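Local coordinates for protein polymerase subunit PA (Dhori virus, PDB 4CGS) that forms part of the viral RNA polymerase, its N-terminal domain being the counterpart of the influenza cap-snatching endonuclease domain, and probably binds RNA, at residues L53-W65 with V87-V99. Residues are numbered along the deposited sequence; the frame is centred on the assembly and turned at random.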
loop_
_atom_site.group_PDB
_atom_site.type_symbol
_atom_site.label_atom_id
_atom_site.label_comp_id
_atom_site.label_asym_id
_atom_site.label_seq_id
_atom_site.Cartn_x
_atom_site.Cartn_y
_atom_site.Cartn_z
ATOM N N LEU A 53 -3.541 0.567 17.590
ATOM C CA LEU A 53 -3.177 -0.461 18.585
ATOM C C LEU A 53 -4.286 -1.483 18.724
ATOM O O LEU A 53 -5.489 -1.193 18.496
ATOM C CB LEU A 53 -2.889 0.155 19.965
ATOM C CG LEU A 53 -1.804 1.235 20.131
ATOM C CD1 LEU A 53 -1.880 1.715 21.582
ATOM C CD2 LEU A 53 -0.396 0.809 19.720
ATOM N N HIS A 54 -3.887 -2.671 19.109
ATOM C CA HIS A 54 -4.783 -3.745 19.517
ATOM C C HIS A 54 -4.099 -4.452 20.671
ATOM O O HIS A 54 -2.946 -4.799 20.556
ATOM C CB HIS A 54 -5.039 -4.742 18.346
ATOM C CG HIS A 54 -5.671 -6.063 18.798
ATOM N ND1 HIS A 54 -6.928 -6.105 19.287
ATOM C CD2 HIS A 54 -5.178 -7.334 18.813
ATOM C CE1 HIS A 54 -7.212 -7.387 19.635
ATOM N NE2 HIS A 54 -6.147 -8.146 19.355
ATOM N N ASN A 55 -4.766 -4.555 21.825
ATOM C CA ASN A 55 -4.237 -5.148 23.033
ATOM C C ASN A 55 -2.936 -4.451 23.428
ATOM O O ASN A 55 -1.972 -5.098 23.870
ATOM C CB ASN A 55 -4.024 -6.640 22.812
ATOM C CG ASN A 55 -3.849 -7.394 24.082
ATOM O OD1 ASN A 55 -4.257 -6.952 25.135
ATOM N ND2 ASN A 55 -3.224 -8.527 23.988
ATOM N N GLY A 56 -2.887 -3.134 23.226
ATOM C CA GLY A 56 -1.846 -2.259 23.741
ATOM C C GLY A 56 -0.623 -2.142 22.896
ATOM O O GLY A 56 0.283 -1.412 23.245
ATOM N N VAL A 57 -0.611 -2.835 21.787
ATOM C CA VAL A 57 0.580 -2.890 20.931
ATOM C C VAL A 57 0.104 -2.696 19.473
ATOM O O VAL A 57 -1.118 -2.729 19.215
ATOM C CB VAL A 57 1.355 -4.208 21.090
ATOM C CG1 VAL A 57 1.865 -4.334 22.494
ATOM C CG2 VAL A 57 0.543 -5.445 20.667
ATOM N N PRO A 58 1.052 -2.475 18.510
ATOM C CA PRO A 58 0.574 -2.201 17.139
ATOM C C PRO A 58 -0.379 -3.313 16.662
ATOM O O PRO A 58 -0.119 -4.502 16.819
ATOM C CB PRO A 58 1.923 -2.174 16.334
ATOM C CG PRO A 58 2.894 -1.574 17.299
ATOM C CD PRO A 58 2.485 -2.107 18.654
ATOM N N ARG A 59 -1.465 -2.869 16.054
ATOM C CA ARG A 59 -2.453 -3.768 15.454
ATOM C C ARG A 59 -1.898 -4.534 14.291
ATOM O O ARG A 59 -2.318 -5.635 14.008
ATOM C CB ARG A 59 -3.690 -3.000 15.106
ATOM C CG ARG A 59 -4.744 -3.788 14.356
ATOM C CD ARG A 59 -5.955 -2.903 14.157
ATOM N NE ARG A 59 -6.893 -3.470 13.184
ATOM C CZ ARG A 59 -7.994 -2.915 12.722
ATOM N NH1 ARG A 59 -8.285 -1.690 13.047
ATOM N NH2 ARG A 59 -8.692 -3.548 11.807
ATOM N N TYR A 60 -0.999 -3.914 13.547
ATOM C CA TYR A 60 -0.528 -4.432 12.282
ATOM C C TYR A 60 0.925 -4.755 12.293
ATOM O O TYR A 60 1.706 -4.076 12.980
ATOM C CB TYR A 60 -0.725 -3.392 11.162
ATOM C CG TYR A 60 -2.176 -3.125 10.867
ATOM C CD1 TYR A 60 -2.919 -3.906 9.973
ATOM C CD2 TYR A 60 -2.870 -2.092 11.510
ATOM C CE1 TYR A 60 -4.250 -3.630 9.694
ATOM C CE2 TYR A 60 -4.173 -1.803 11.228
ATOM C CZ TYR A 60 -4.874 -2.566 10.308
ATOM O OH TYR A 60 -6.210 -2.232 10.083
ATOM N N ILE A 61 1.292 -5.804 11.583
ATOM C CA ILE A 61 2.666 -6.074 11.153
ATOM C C ILE A 61 2.759 -5.762 9.681
ATOM O O ILE A 61 1.962 -6.275 8.901
ATOM C CB ILE A 61 3.051 -7.551 11.411
ATOM C CG1 ILE A 61 2.946 -7.836 12.928
ATOM C CG2 ILE A 61 4.435 -7.839 10.886
ATOM C CD1 ILE A 61 3.092 -9.339 13.279
ATOM N N VAL A 62 3.663 -4.898 9.278
ATOM C CA VAL A 62 3.846 -4.582 7.880
ATOM C C VAL A 62 4.854 -5.500 7.303
ATOM O O VAL A 62 6.022 -5.468 7.714
ATOM C CB VAL A 62 4.274 -3.066 7.659
ATOM C CG1 VAL A 62 4.574 -2.821 6.176
ATOM C CG2 VAL A 62 3.204 -2.083 8.162
ATOM N N ASN A 63 4.456 -6.327 6.330
ATOM C CA ASN A 63 5.387 -7.245 5.656
ATOM C C ASN A 63 5.987 -6.591 4.398
ATOM O O ASN A 63 7.020 -7.059 3.921
ATOM C CB ASN A 63 4.641 -8.532 5.218
ATOM C CG ASN A 63 4.190 -9.418 6.295
ATOM O OD1 ASN A 63 3.129 -10.034 6.169
ATOM N ND2 ASN A 63 4.952 -9.500 7.374
ATOM N N MET A 64 5.354 -5.609 3.772
ATOM C CA MET A 64 5.900 -5.030 2.579
ATOM C C MET A 64 7.291 -4.509 2.816
ATOM O O MET A 64 7.578 -3.895 3.854
ATOM C CB MET A 64 5.024 -3.928 2.063
ATOM C CG MET A 64 5.460 -3.384 0.760
ATOM S SD MET A 64 4.298 -2.143 0.100
ATOM C CE MET A 64 5.213 -1.541 -1.317
ATOM N N TRP A 65 8.154 -4.795 1.882
ATOM C CA TRP A 65 9.593 -4.442 1.908
ATOM C C TRP A 65 10.385 -5.130 3.022
ATOM O O TRP A 65 11.489 -4.688 3.327
ATOM C CB TRP A 65 9.791 -2.923 1.891
ATOM C CG TRP A 65 9.395 -2.262 0.618
ATOM C CD1 TRP A 65 9.068 -2.800 -0.628
ATOM C CD2 TRP A 65 9.261 -0.826 0.449
ATOM N NE1 TRP A 65 8.786 -1.797 -1.515
ATOM C CE2 TRP A 65 8.922 -0.598 -0.943
ATOM C CE3 TRP A 65 9.483 0.271 1.267
ATOM C CZ2 TRP A 65 8.738 0.679 -1.418
ATOM C CZ3 TRP A 65 9.326 1.523 0.745
ATOM C CH2 TRP A 65 8.939 1.732 -0.552
ATOM N N VAL A 87 3.101 -12.754 -0.127
ATOM C CA VAL A 87 2.674 -12.637 1.265
ATOM C C VAL A 87 1.810 -11.380 1.439
ATOM O O VAL A 87 1.855 -10.421 0.689
ATOM C CB VAL A 87 3.868 -12.586 2.279
ATOM C CG1 VAL A 87 4.798 -13.746 2.058
ATOM C CG2 VAL A 87 4.632 -11.278 2.181
ATOM N N PRO A 88 0.860 -11.409 2.416
ATOM C CA PRO A 88 0.070 -10.178 2.616
ATOM C C PRO A 88 0.968 -9.005 2.936
ATOM O O PRO A 88 1.975 -9.148 3.663
ATOM C CB PRO A 88 -0.864 -10.554 3.769
ATOM C CG PRO A 88 -0.843 -12.051 3.816
ATOM C CD PRO A 88 0.441 -12.480 3.347
ATOM N N ASP A 89 0.561 -7.812 2.515
ATOM C CA ASP A 89 1.286 -6.579 2.820
ATOM C C ASP A 89 1.282 -6.196 4.290
ATOM O O ASP A 89 2.258 -5.675 4.819
ATOM C CB ASP A 89 0.727 -5.436 1.910
ATOM C CG ASP A 89 0.915 -5.731 0.473
ATOM O OD1 ASP A 89 2.126 -5.971 0.094
ATOM O OD2 ASP A 89 -0.052 -5.684 -0.296
ATOM N N LEU A 90 0.170 -6.522 4.970
ATOM C CA LEU A 90 0.073 -6.365 6.388
ATOM C C LEU A 90 -0.620 -7.592 7.025
ATOM O O LEU A 90 -1.431 -8.252 6.393
ATOM C CB LEU A 90 -0.699 -5.101 6.852
ATOM C CG LEU A 90 -0.400 -3.756 6.241
ATOM C CD1 LEU A 90 -1.221 -3.519 4.971
ATOM C CD2 LEU A 90 -0.586 -2.632 7.257
ATOM N N LEU A 91 -0.304 -7.883 8.289
ATOM C CA LEU A 91 -1.071 -8.748 9.121
ATOM C C LEU A 91 -1.900 -7.886 10.082
ATOM O O LEU A 91 -1.323 -7.054 10.770
ATOM C CB LEU A 91 -0.192 -9.721 9.851
ATOM C CG LEU A 91 0.774 -10.592 9.091
ATOM C CD1 LEU A 91 1.521 -11.514 10.042
ATOM C CD2 LEU A 91 0.062 -11.322 7.946
ATOM N N ASP A 92 -3.227 -8.092 10.132
ATOM C CA ASP A 92 -4.102 -7.382 11.012
ATOM C C ASP A 92 -4.327 -8.314 12.212
ATOM O O ASP A 92 -5.018 -9.332 12.090
ATOM C CB ASP A 92 -5.405 -7.099 10.302
ATOM C CG ASP A 92 -6.425 -6.408 11.172
ATOM O OD1 ASP A 92 -6.311 -6.375 12.402
ATOM O OD2 ASP A 92 -7.413 -5.853 10.591
ATOM N N LEU A 93 -3.687 -8.001 13.337
ATOM C CA LEU A 93 -3.720 -8.885 14.494
ATOM C C LEU A 93 -5.042 -8.789 15.276
ATOM O O LEU A 93 -5.383 -9.654 16.137
ATOM C CB LEU A 93 -2.536 -8.586 15.382
ATOM C CG LEU A 93 -1.148 -8.605 14.720
ATOM C CD1 LEU A 93 -0.032 -8.402 15.742
ATOM C CD2 LEU A 93 -0.992 -9.934 13.975
ATOM N N LYS A 94 -5.812 -7.748 15.021
ATOM C CA LYS A 94 -7.170 -7.592 15.666
ATOM C C LYS A 94 -8.140 -8.477 14.968
ATOM O O LYS A 94 -8.810 -9.305 15.628
ATOM C CB LYS A 94 -7.578 -6.138 15.673
ATOM C CG LYS A 94 -8.977 -5.940 16.168
ATOM C CD LYS A 94 -9.386 -4.495 15.965
ATOM C CE LYS A 94 -10.809 -4.240 16.398
ATOM N NZ LYS A 94 -11.144 -2.855 16.023
ATOM N N GLU A 95 -8.254 -8.313 13.678
ATOM C CA GLU A 95 -9.233 -9.049 12.862
ATOM C C GLU A 95 -8.736 -10.444 12.451
ATOM O O GLU A 95 -9.545 -11.271 11.983
ATOM C CB GLU A 95 -9.656 -8.216 11.641
ATOM C CG GLU A 95 -10.352 -6.922 12.019
ATOM C CD GLU A 95 -11.601 -7.107 12.823
ATOM O OE1 GLU A 95 -12.212 -8.170 12.683
ATOM O OE2 GLU A 95 -11.948 -6.173 13.569
ATOM N N ARG A 96 -7.431 -10.718 12.618
ATOM C CA ARG A 96 -6.847 -12.009 12.233
ATOM C C ARG A 96 -7.008 -12.175 10.706
ATOM O O ARG A 96 -7.509 -13.196 10.243
ATOM C CB ARG A 96 -7.453 -13.190 13.003
ATOM C CG ARG A 96 -7.481 -12.987 14.500
ATOM C CD ARG A 96 -6.054 -13.196 15.047
ATOM N NE ARG A 96 -5.579 -14.558 14.699
ATOM C CZ ARG A 96 -4.341 -14.992 14.863
ATOM N NH1 ARG A 96 -3.440 -14.168 15.325
ATOM N NH2 ARG A 96 -3.985 -16.229 14.432
ATOM N N LYS A 97 -6.509 -11.186 9.976
ATOM C CA LYS A 97 -6.634 -11.161 8.521
ATOM C C LYS A 97 -5.262 -10.798 7.930
ATOM O O LYS A 97 -4.489 -10.052 8.582
ATOM C CB LYS A 97 -7.621 -10.107 8.049
ATOM C CG LYS A 97 -9.045 -10.143 8.553
ATOM C CD LYS A 97 -9.911 -11.149 7.881
ATOM C CE LYS A 97 -11.292 -11.248 8.471
ATOM N NZ LYS A 97 -12.023 -12.392 7.907
ATOM N N GLY A 98 -5.031 -11.235 6.701
ATOM C CA GLY A 98 -3.954 -10.753 5.904
ATOM C C GLY A 98 -4.503 -9.670 4.997
ATOM O O GLY A 98 -5.534 -9.882 4.357
ATOM N N VAL A 99 -3.817 -8.567 4.912
ATOM C CA VAL A 99 -4.254 -7.412 4.147
ATOM C C VAL A 99 -3.340 -7.236 2.954
ATOM O O VAL A 99 -2.147 -7.129 3.092
ATOM C CB VAL A 99 -4.282 -6.130 5.015
ATOM C CG1 VAL A 99 -4.806 -4.946 4.185
ATOM C CG2 VAL A 99 -5.105 -6.330 6.282
#
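Antiparallel pairing of Tyr-60, Ile-61 and Val-62 with Asp-92, Leu-91 and Leu-90 joins two inner strands of the domain's mixed sheet; the chain between them contains helix 68-78. Ile-61 and Leu-91 form the hydrogen-bonded pair, Leu-91 N to Ile-61 O at 2.8 Å and Ile-61 N to Leu-91 O at 3.0 Å. The ladder ends where Asp-89 O accepts both Asn-63 N and Met-64 N; Pro-88 and Asp-89 probably occupy the place of the Pro-Asp of the influenza PA endonuclease, by family resemblance. Leu-90 CD2 fits between Tyr-60 CD1 (3.8 Å) and Val-62 CG2 (3.9 Å), while on the other face Ile-61 and Leu-91 pack CB to CB and Ile-61 reaches helix 68-78.

At the far end, Arg-59 runs extended, with CG anti to its N (chi1 174°), and grips Asp-92 side-on: NE to OD1 at 3.1 Å, from above the carboxylate plane, and NH2 to OD2 at 2.9 Å on the syn side. Lys-94 CD covers one guanidinium face and Tyr-60 OH, itself hydrogen-bonded to Tyr-137 OH and Gln-142 NE2, the opposite one. Lys-94 CA also lies over the His-54 ring, a CH-pi contact 3.7 Å from the centroid. Asp-92 OD1 further accepts Lys-94 N, an Asx turn, and Glu-95 N, extending it to an Asx motif at the bend after the strand; Asp-92 OD2 bonds Tyr-137 OH. With so many donors, the buried carboxylate is probably ionised, tying strand, turn and Arg-59 together.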